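Local structure of peptidoglycan-N-acetylglucosamine deacetylase BC_1960 (Bacillus cereus, 5O6Y) at residues W141-V146 against S168-H173. The protein removes acetyl groups from N-acetylglucosamine residues of cell-wall peptidoglycan, and also acts on soluble chitin substrates, as a zinc-dependent hydrolase. Numbering follows the deposited sequence.
Sequences WSVDTV and SVILQH. With 5YA (4-naphthalen-1-yl-~{N}-oxidanyl-benzamide), chain C.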
# COMPACT_ATOMS: atom_id res chain seq x y z
N TRP B 141 -6.28 -0.11 5.66
CA TRP B 141 -7.04 -0.56 4.50
C TRP B 141 -8.48 -0.82 4.92
O TRP B 141 -8.78 -1.02 6.10
CB TRP B 141 -6.43 -1.82 3.88
CG TRP B 141 -6.43 -3.01 4.80
CD1 TRP B 141 -7.38 -3.98 4.88
CD2 TRP B 141 -5.43 -3.34 5.77
NE1 TRP B 141 -7.03 -4.91 5.84
CE2 TRP B 141 -5.84 -4.53 6.40
CE3 TRP B 141 -4.22 -2.75 6.16
CZ2 TRP B 141 -5.09 -5.14 7.40
CZ3 TRP B 141 -3.48 -3.36 7.16
CH2 TRP B 141 -3.92 -4.54 7.77
N SER B 142 -9.38 -0.81 3.93
CA SER B 142 -10.80 -1.05 4.16
C SER B 142 -11.32 -2.33 3.52
O SER B 142 -12.40 -2.79 3.90
CB SER B 142 -11.63 0.13 3.63
OG SER B 142 -11.75 1.15 4.61
N VAL B 143 -10.60 -2.90 2.56
CA VAL B 143 -11.01 -4.12 1.88
C VAL B 143 -9.82 -5.07 1.86
O VAL B 143 -8.77 -4.74 1.31
CB VAL B 143 -11.51 -3.86 0.45
CG1 VAL B 143 -11.99 -5.15 -0.20
CG2 VAL B 143 -12.63 -2.82 0.45
N ASP B 144 -9.99 -6.25 2.46
CA ASP B 144 -8.93 -7.25 2.56
C ASP B 144 -9.22 -8.37 1.58
O ASP B 144 -10.21 -9.10 1.73
CB ASP B 144 -8.83 -7.79 3.99
CG ASP B 144 -7.49 -8.43 4.27
OD1 ASP B 144 -6.89 -8.11 5.33
OD2 ASP B 144 -7.01 -9.23 3.44
N THR B 145 -8.36 -8.52 0.57
CA THR B 145 -8.50 -9.60 -0.39
C THR B 145 -8.05 -10.95 0.16
O THR B 145 -8.26 -11.97 -0.51
CB THR B 145 -7.71 -9.30 -1.66
OG1 THR B 145 -6.31 -9.42 -1.39
CG2 THR B 145 -8.00 -7.89 -2.15
N VAL B 146 -7.45 -10.97 1.36
CA VAL B 146 -6.79 -12.12 1.98
C VAL B 146 -6.07 -12.97 0.93
O VAL B 146 -6.09 -14.20 0.99
CB VAL B 146 -7.77 -12.96 2.82
CG1 VAL B 146 -8.33 -12.13 3.97
CG2 VAL B 146 -8.91 -13.55 1.98
N SER B 168 -12.72 3.27 -0.81
CA SER B 168 -12.13 2.03 -0.32
C SER B 168 -10.63 1.99 -0.59
O SER B 168 -10.13 2.50 -1.60
CB SER B 168 -12.80 0.82 -0.97
OG SER B 168 -14.10 0.62 -0.45
N VAL B 169 -9.90 1.37 0.34
CA VAL B 169 -8.47 1.13 0.21
C VAL B 169 -8.28 -0.38 0.20
O VAL B 169 -8.45 -1.04 1.23
CB VAL B 169 -7.67 1.78 1.35
CG1 VAL B 169 -6.19 1.45 1.22
CG2 VAL B 169 -7.90 3.29 1.35
N ILE B 170 -7.92 -0.92 -0.96
CA ILE B 170 -7.85 -2.36 -1.16
C ILE B 170 -6.43 -2.83 -0.92
O ILE B 170 -5.47 -2.19 -1.37
CB ILE B 170 -8.35 -2.74 -2.57
CG1 ILE B 170 -9.71 -2.08 -2.84
CG2 ILE B 170 -8.45 -4.24 -2.71
CD1 ILE B 170 -10.20 -2.23 -4.26
N LEU B 171 -6.28 -3.94 -0.20
CA LEU B 171 -4.98 -4.48 0.19
C LEU B 171 -4.69 -5.76 -0.59
O LEU B 171 -5.46 -6.72 -0.51
CB LEU B 171 -4.93 -4.75 1.69
CG LEU B 171 -3.73 -5.56 2.19
CD1 LEU B 171 -2.43 -4.83 1.95
CD2 LEU B 171 -3.89 -5.91 3.67
N GLN B 172 -3.59 -5.76 -1.33
CA GLN B 172 -3.06 -6.95 -1.98
C GLN B 172 -1.58 -7.06 -1.66
O GLN B 172 -0.98 -6.16 -1.07
CB GLN B 172 -3.31 -6.93 -3.49
CG GLN B 172 -4.77 -7.05 -3.87
CD GLN B 172 -5.00 -6.99 -5.37
OE1 GLN B 172 -5.16 -5.92 -5.95
NE2 GLN B 172 -5.01 -8.16 -6.01
N HIS B 173 -0.97 -8.18 -2.05
CA HIS B 173 0.41 -8.46 -1.70
C HIS B 173 1.21 -8.85 -2.93
O HIS B 173 0.70 -9.46 -3.87
CB HIS B 173 0.51 -9.58 -0.65
CG HIS B 173 -0.04 -9.21 0.69
ND1 HIS B 173 -1.32 -9.51 1.08
CD2 HIS B 173 0.53 -8.54 1.72
CE1 HIS B 173 -1.53 -9.06 2.30
NE2 HIS B 173 -0.42 -8.46 2.72
C1 5YA C . -6.16 -10.02 8.37
C2 5YA C . -5.08 -9.46 7.68
C3 5YA C . -3.80 -9.50 8.22
C4 5YA C . -3.58 -10.11 9.49
C5 5YA C . -4.68 -10.67 10.20
C6 5YA C . -5.98 -10.63 9.61
C7 5YA C . -2.28 -10.15 10.07
C8 5YA C . -2.09 -10.75 11.32
O1 5YA C . 0.52 -6.09 4.74
C9 5YA C . -3.18 -11.31 12.01
C10 5YA C . -4.46 -11.28 11.47
C11 5YA C . -2.65 -8.90 7.49
C12 5YA C . -2.37 -7.55 7.63
C13 5YA C . -1.31 -6.98 6.95
N1 5YA C . 1.81 -7.77 5.43
C14 5YA C . -0.53 -7.77 6.12
C15 5YA C . -0.81 -9.12 5.97
C16 5YA C . -1.87 -9.68 6.65
C17 5YA C . 0.65 -7.14 5.37
O2 5YA C . 2.93 -7.26 4.76
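Val169 O accepts two backbone N-H groups in succession: Ser142 N at 2.9 Å lies in the carbonyl plane on a lone pair, whereas Val143 N at 3.1 Å sits 39° above that plane. Two residues beyond Val169, Leu171 N returns a bond to Val143 O (3.0 Å). Where the short strand 143-144 ends, a side chain takes over the pairing: Thr145 OG1 donates to Leu171 O at 3.0 Å. Its chi1 of 72° sets the hydroxyl between backbone N and carbonyl carbon, leaving CG2 to pack on Ile170 CG2. Asp144 to Val146 form an Asx turn around Thr145, Asp144 OD2 accepting from Val146 N through its anti lone pair.

On the side of Asp144 and Leu171, Leu171 CD2 stands over the Trp141 indole in a CH-pi contact, 3.7 Å from the centroid of the five-membered ring. Trp141 NE1 bonds weakly to Asp144 OD1. The bound hydroxamate runs past these groups, with C12 3.4 Å from Trp141 CH2, while its C17 approaches the edge of the His173 ring. Val143 and Ile170 fill the other side, where Val160 of helix 153-163 touches Ile170. Parallel strands joined through that helix make a beta-alpha-beta unit of the NodB-type deacetylase domain; Asp144 and His173, the predicted proton donor, at the C-terminal ends of their strands, line the ligand pocket near the zinc ion together with Trp141 from the loop before strand 143-144.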